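Local structure of phage terminase large subunit (Thermus phage P7426, 4ZNJ) at residues Q67-A72 and D141-A146; I71-D76 and A156-F161. The protein probably acts as the ATP-driven motor that packages viral DNA into empty capsids and as the endonuclease that cuts it, this chain being its N-terminal ATPase domain. The protein carries 1 engineered substitution. All blocks are in the same frame, centred on the assembly; numbering follows the deposited sequence.

How the contacts relate
Both contacts start from strand 67-72 and share Ile71, whose side chain reaches toward a different partner in each. Contact 1 uses Trp69 and Ile71 on one face of the strand and is only partly buried: the loop 141-146 lies over these two, with exposed residues along its outer side. Contact 2 takes the end of the strand and the turn after it, is mostly buried, and lies beside Asp154 and Glu155, the magnesium-binding and probable catalytic residues of the ATPase site. Both are apolar in their side-chain chemistry, but contact 1 turns on an aromatic ring meeting a leucine and a carbonyl oxygen, contact 2 on a proline ring against aliphatic chains.

Contact 1: residues Q67-A72 and D141-A146; sequences QGWIIA and DNLAGA. Engineered in segment 141-146: Ala144 (natural residue Arg).
The six-membered ring of Trp69 is the main surface on which the loop 141-146 rests. CD2 of Leu143 approaches the ring obliquely, 3.6 Å from CZ3 of Trp69. At the ring's edge and in its plane sits the carbonyl oxygen of Ala144, 3.4 Å from Trp69 CH2, where the slightly positive aromatic hydrogens can face the oxygen. Further round, CB of Ala146 lies 4.1 Å from Trp69 CZ2, a small methyl that suits a close approach of the loop backbone. Residue 144 is an engineered alanine in place of the natural arginine, and its CB points away from the strand. Leu143 also serves a second neighbour: its CD1 is 4.1 Å from CD1 of Ile71, the two side chains crossing at about a right angle. Ile71 extends that far because CG1 stands anti to the backbone N (chi1 172°) and the chain continues nearly straight to CD1. Strand 67-72 belongs to the central sheet of a P-loop NTPase fold, running parallel to strands 126-136 and 150-153 on its two flanks, and Trp69 and Ile71 project from one face of it while Ile70 packs against helix 75-92 on the other. Large apolar residues suit this covered face. Beyond the first shell, Lys135 makes a cation-pi contact with Trp69, and its NZ is hydrogen-bonded to the carbonyl oxygen of Asn142, tying ring and loop to one ammonium group. Val163 of helix 161-175 touches both Leu143 and Ile71.

Contact 2: residues I71-D76 and A156-F161; sequences IAPTYD and AAMIPF
Pro73 and Ile159 meet at about a right angle, the proline ring presenting its CG and CD to the isoleucine. CG1 of Ile159 lies against both CD and CG of Pro73, each 4.0 Å away. From there the isoleucine reaches back along the strand: its CD1 lies 4.0 Å from CA of Ala72 and also 4.4 Å from CG1 of Ile71. This path follows from CG1 standing anti to the carbonyl carbon (chi1 -66°) with CD1 extended beyond it. Met158 also crosses the proline at about a right angle; its closest approach is through CB, 3.9 Å from Pro73 CG, and the bend at chi3 (55°) turns the methyl CE back to 4.3 Å from the same CG. In the P-loop NTPase fold these segments lie at and just beyond the C-terminal ends of two neighbouring parallel strands, 67-72 and 150-153, where the ATPase site is. Segment 156-161 comes directly after the predicted Walker B motif, whose Glu155, probably the catalytic residue, has its side chain about 4 Å from that of Pro73. A compact, rigid proline suits the turn out of the strand, and Thr74 then N-caps helix 75-92 through its OG1 to the backbone N of Gln77. On the other segment, Ile159 N bonds to Ala156 O at 3.0 Å, closing the 3-10 turn, while Ile159 O accepts a hydrogen bond from Trp190 NE1.

Contact 1: residues Q67-A72 and D141-A146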
loop_
_atom_site.group_PDB
_atom_site.type_symbol
_atom_site.label_atom_id
_atom_site.label_comp_id
_atom_site.label_asym_id
_atom_site.label_seq_id
_atom_site.Cartn_x
_atom_site.Cartn_y
_atom_site.Cartn_z
ATOM N N GLN A 67 10.177 -7.782 6.804
ATOM C CA GLN A 67 10.405 -7.893 5.366
ATOM C C GLN A 67 9.100 -7.703 4.624
ATOM O O GLN A 67 8.090 -8.324 4.961
ATOM C CB GLN A 67 11.028 -9.246 5.018
ATOM C CG GLN A 67 12.335 -9.494 5.740
ATOM C CD GLN A 67 12.921 -10.848 5.444
ATOM O OE1 GLN A 67 12.231 -11.867 5.499
ATOM N NE2 GLN A 67 14.208 -10.870 5.123
ATOM N N GLY A 68 9.123 -6.841 3.615
ATOM C CA GLY A 68 7.928 -6.535 2.861
ATOM C C GLY A 68 8.188 -6.363 1.387
ATOM O O GLY A 68 9.320 -6.138 0.966
ATOM N N TRP A 69 7.118 -6.481 0.607
ATOM C CA TRP A 69 7.153 -6.244 -0.829
ATOM C C TRP A 69 6.128 -5.192 -1.215
ATOM O O TRP A 69 5.087 -5.061 -0.559
ATOM C CB TRP A 69 6.847 -7.518 -1.609
ATOM C CG TRP A 69 7.932 -8.525 -1.640
ATOM C CD1 TRP A 69 9.128 -8.475 -0.991
ATOM C CD2 TRP A 69 7.925 -9.745 -2.380
ATOM N NE1 TRP A 69 9.870 -9.596 -1.279
ATOM C CE2 TRP A 69 9.150 -10.392 -2.132
ATOM C CE3 TRP A 69 6.998 -10.355 -3.227
ATOM C CZ2 TRP A 69 9.471 -11.620 -2.698
ATOM C CZ3 TRP A 69 7.317 -11.564 -3.791
ATOM C CH2 TRP A 69 8.542 -12.189 -3.525
ATOM N N ILE A 70 6.428 -4.450 -2.279
ATOM C CA ILE A 70 5.396 -3.745 -3.019
ATOM C C ILE A 70 5.386 -4.299 -4.426
ATOM O O ILE A 70 6.409 -4.332 -5.104
ATOM C CB ILE A 70 5.595 -2.196 -3.029
ATOM C CG1 ILE A 70 4.416 -1.506 -3.729
ATOM C CG2 ILE A 70 6.902 -1.778 -3.657
ATOM C CD1 ILE A 70 4.554 -1.359 -5.269
ATOM N N ILE A 71 4.218 -4.745 -4.864
ATOM C CA ILE A 71 4.092 -5.322 -6.187
ATOM C C ILE A 71 3.036 -4.562 -6.971
ATOM O O ILE A 71 2.032 -4.112 -6.417
ATOM C CB ILE A 71 3.760 -6.830 -6.123
ATOM C CG1 ILE A 71 3.450 -7.362 -7.519
ATOM C CG2 ILE A 71 2.610 -7.090 -5.189
ATOM C CD1 ILE A 71 3.469 -8.856 -7.619
ATOM N N ALA A 72 3.309 -4.385 -8.259
ATOM C CA ALA A 72 2.399 -3.727 -9.179
ATOM C C ALA A 72 2.388 -4.505 -10.496
ATOM O O ALA A 72 3.176 -5.430 -10.671
ATOM C CB ALA A 72 2.815 -2.285 -9.393
ATOM N N ASP A 141 8.455 -14.900 -12.601
ATOM C CA ASP A 141 9.646 -15.666 -12.276
ATOM C C ASP A 141 10.413 -15.051 -11.115
ATOM O O ASP A 141 10.982 -15.766 -10.293
ATOM C CB ASP A 141 10.543 -15.774 -13.506
ATOM C CG ASP A 141 9.832 -16.410 -14.688
ATOM O OD1 ASP A 141 8.680 -16.865 -14.517
ATOM O OD2 ASP A 141 10.424 -16.466 -15.788
ATOM N N ASN A 142 10.417 -13.726 -11.037
ATOM C CA ASN A 142 11.115 -13.040 -9.958
ATOM C C ASN A 142 10.329 -13.036 -8.652
ATOM O O ASN A 142 10.735 -12.395 -7.684
ATOM C CB ASN A 142 11.441 -11.605 -10.369
ATOM C CG ASN A 142 12.906 -11.416 -10.700
ATOM O OD1 ASN A 142 13.778 -12.015 -10.074
ATOM N ND2 ASN A 142 13.184 -10.580 -11.691
ATOM N N LEU A 143 9.213 -13.758 -8.620
ATOM C CA LEU A 143 8.425 -13.881 -7.399
ATOM C C LEU A 143 8.696 -15.195 -6.681
ATOM O O LEU A 143 7.772 -15.909 -6.300
ATOM C CB LEU A 143 6.936 -13.756 -7.705
ATOM C CG LEU A 143 6.512 -12.409 -8.286
ATOM C CD1 LEU A 143 5.058 -12.448 -8.670
ATOM C CD2 LEU A 143 6.763 -11.285 -7.295
ATOM N N ALA A 144 9.972 -15.514 -6.503
ATOM C CA ALA A 144 10.360 -16.599 -5.616
ATOM C C ALA A 144 10.090 -16.150 -4.190
ATOM O O ALA A 144 10.452 -15.038 -3.803
ATOM C CB ALA A 144 11.818 -16.965 -5.804
ATOM N N GLY A 145 9.455 -17.014 -3.410
ATOM C CA GLY A 145 8.923 -16.620 -2.119
ATOM C C GLY A 145 9.918 -16.065 -1.114
ATOM O O GLY A 145 11.124 -16.329 -1.183
ATOM N N ALA A 146 9.389 -15.279 -0.180
ATOM C CA ALA A 146 10.129 -14.825 0.993
ATOM C C ALA A 146 9.154 -14.756 2.156
ATOM O O ALA A 146 7.956 -14.618 1.942
ATOM C CB ALA A 146 10.771 -13.471 0.749
#

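Contact 2: residues I71-D76 and A156-F161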
loop_
_atom_site.group_PDB
_atom_site.type_symbol
_atom_site.label_atom_id
_atom_site.label_comp_id
_atom_site.label_asym_id
_atom_site.label_seq_id
_atom_site.Cartn_x
_atom_site.Cartn_y
_atom_site.Cartn_z
ATOM N N ILE A 71 4.218 -4.745 -4.864
ATOM C CA ILE A 71 4.092 -5.322 -6.187
ATOM C C ILE A 71 3.036 -4.562 -6.971
ATOM O O ILE A 71 2.032 -4.112 -6.417
ATOM C CB ILE A 71 3.760 -6.830 -6.123
ATOM C CG1 ILE A 71 3.450 -7.362 -7.519
ATOM C CG2 ILE A 71 2.610 -7.090 -5.189
ATOM C CD1 ILE A 71 3.469 -8.856 -7.619
ATOM N N ALA A 72 3.309 -4.385 -8.259
ATOM C CA ALA A 72 2.399 -3.727 -9.179
ATOM C C ALA A 72 2.388 -4.505 -10.496
ATOM O O ALA A 72 3.176 -5.430 -10.671
ATOM C CB ALA A 72 2.815 -2.285 -9.393
ATOM N N PRO A 73 1.479 -4.158 -11.417
ATOM C CA PRO A 73 1.441 -4.867 -12.697
ATOM C C PRO A 73 2.765 -4.811 -13.455
ATOM O O PRO A 73 3.116 -5.776 -14.129
ATOM C CB PRO A 73 0.333 -4.136 -13.455
ATOM C CG PRO A 73 -0.580 -3.679 -12.395
ATOM C CD PRO A 73 0.308 -3.279 -11.257
ATOM N N THR A 74 3.490 -3.706 -13.320
ATOM C CA THR A 74 4.763 -3.521 -14.006
ATOM C C THR A 74 5.834 -2.969 -13.079
ATOM O O THR A 74 5.528 -2.353 -12.058
ATOM C CB THR A 74 4.612 -2.569 -15.180
ATOM O OG1 THR A 74 4.288 -1.258 -14.700
ATOM C CG2 THR A 74 3.512 -3.049 -16.093
ATOM N N TYR A 75 7.094 -3.179 -13.448
ATOM C CA TYR A 75 8.216 -2.661 -12.672
ATOM C C TYR A 75 8.201 -1.134 -12.640
ATOM O O TYR A 75 8.691 -0.525 -11.696
ATOM C CB TYR A 75 9.552 -3.172 -13.242
ATOM C CG TYR A 75 10.082 -4.421 -12.554
ATOM C CD1 TYR A 75 10.121 -4.510 -11.164
ATOM C CD2 TYR A 75 10.534 -5.510 -13.287
ATOM C CE1 TYR A 75 10.596 -5.643 -10.525
ATOM C CE2 TYR A 75 11.015 -6.654 -12.651
ATOM C CZ TYR A 75 11.038 -6.710 -11.269
ATOM O OH TYR A 75 11.506 -7.830 -10.618
ATOM N N ASP A 76 7.623 -0.522 -13.666
ATOM C CA ASP A 76 7.551 0.930 -13.741
ATOM C C ASP A 76 6.539 1.497 -12.758
ATOM O O ASP A 76 6.745 2.564 -12.190
ATOM C CB ASP A 76 7.195 1.369 -15.157
ATOM C CG ASP A 76 8.196 0.880 -16.186
ATOM O OD1 ASP A 76 9.362 0.632 -15.813
ATOM O OD2 ASP A 76 7.816 0.748 -17.368
ATOM N N ALA A 156 -4.154 -3.245 -7.751
ATOM C CA ALA A 156 -4.413 -4.660 -7.513
ATOM C C ALA A 156 -5.442 -5.275 -8.478
ATOM O O ALA A 156 -5.363 -6.450 -8.813
ATOM C CB ALA A 156 -4.868 -4.848 -6.073
ATOM N N ALA A 157 -6.408 -4.483 -8.927
ATOM C CA ALA A 157 -7.456 -4.995 -9.801
ATOM C C ALA A 157 -6.893 -5.400 -11.174
ATOM O O ALA A 157 -7.545 -6.127 -11.930
ATOM C CB ALA A 157 -8.561 -3.958 -9.951
ATOM N N MET A 158 -5.679 -4.944 -11.481
ATOM C CA MET A 158 -5.017 -5.292 -12.740
ATOM C C MET A 158 -3.955 -6.375 -12.558
ATOM O O MET A 158 -3.299 -6.766 -13.518
ATOM C CB MET A 158 -4.379 -4.056 -13.372
ATOM C CG MET A 158 -5.356 -3.179 -14.134
ATOM S SD MET A 158 -4.679 -1.540 -14.483
ATOM C CE MET A 158 -3.159 -1.944 -15.342
ATOM N N ILE A 159 -3.778 -6.843 -11.324
ATOM C CA ILE A 159 -2.907 -7.986 -11.044
ATOM C C ILE A 159 -3.735 -9.288 -11.046
ATOM O O ILE A 159 -4.756 -9.378 -10.363
ATOM C CB ILE A 159 -2.184 -7.818 -9.685
ATOM C CG1 ILE A 159 -1.213 -6.631 -9.740
ATOM C CG2 ILE A 159 -1.410 -9.086 -9.313
ATOM C CD1 ILE A 159 -0.735 -6.157 -8.379
ATOM N N PRO A 160 -3.303 -10.300 -11.814
ATOM C CA PRO A 160 -4.066 -11.555 -11.799
ATOM C C PRO A 160 -4.149 -12.165 -10.398
ATOM O O PRO A 160 -3.129 -12.265 -9.693
ATOM C CB PRO A 160 -3.266 -12.482 -12.733
ATOM C CG PRO A 160 -2.352 -11.589 -13.511
ATOM C CD PRO A 160 -2.072 -10.410 -12.616
ATOM N N PHE A 161 -5.348 -12.591 -10.017
ATOM C CA PHE A 161 -5.563 -13.237 -8.733
ATOM C C PHE A 161 -4.526 -14.308 -8.397
ATOM O O PHE A 161 -4.149 -14.460 -7.237
ATOM C CB PHE A 161 -6.952 -13.876 -8.685
ATOM C CG PHE A 161 -7.302 -14.423 -7.335
ATOM C CD1 PHE A 161 -7.357 -13.584 -6.235
ATOM C CD2 PHE A 161 -7.567 -15.764 -7.160
ATOM C CE1 PHE A 161 -7.665 -14.077 -4.995
ATOM C CE2 PHE A 161 -7.884 -16.257 -5.917
ATOM C CZ PHE A 161 -7.932 -15.412 -4.835
#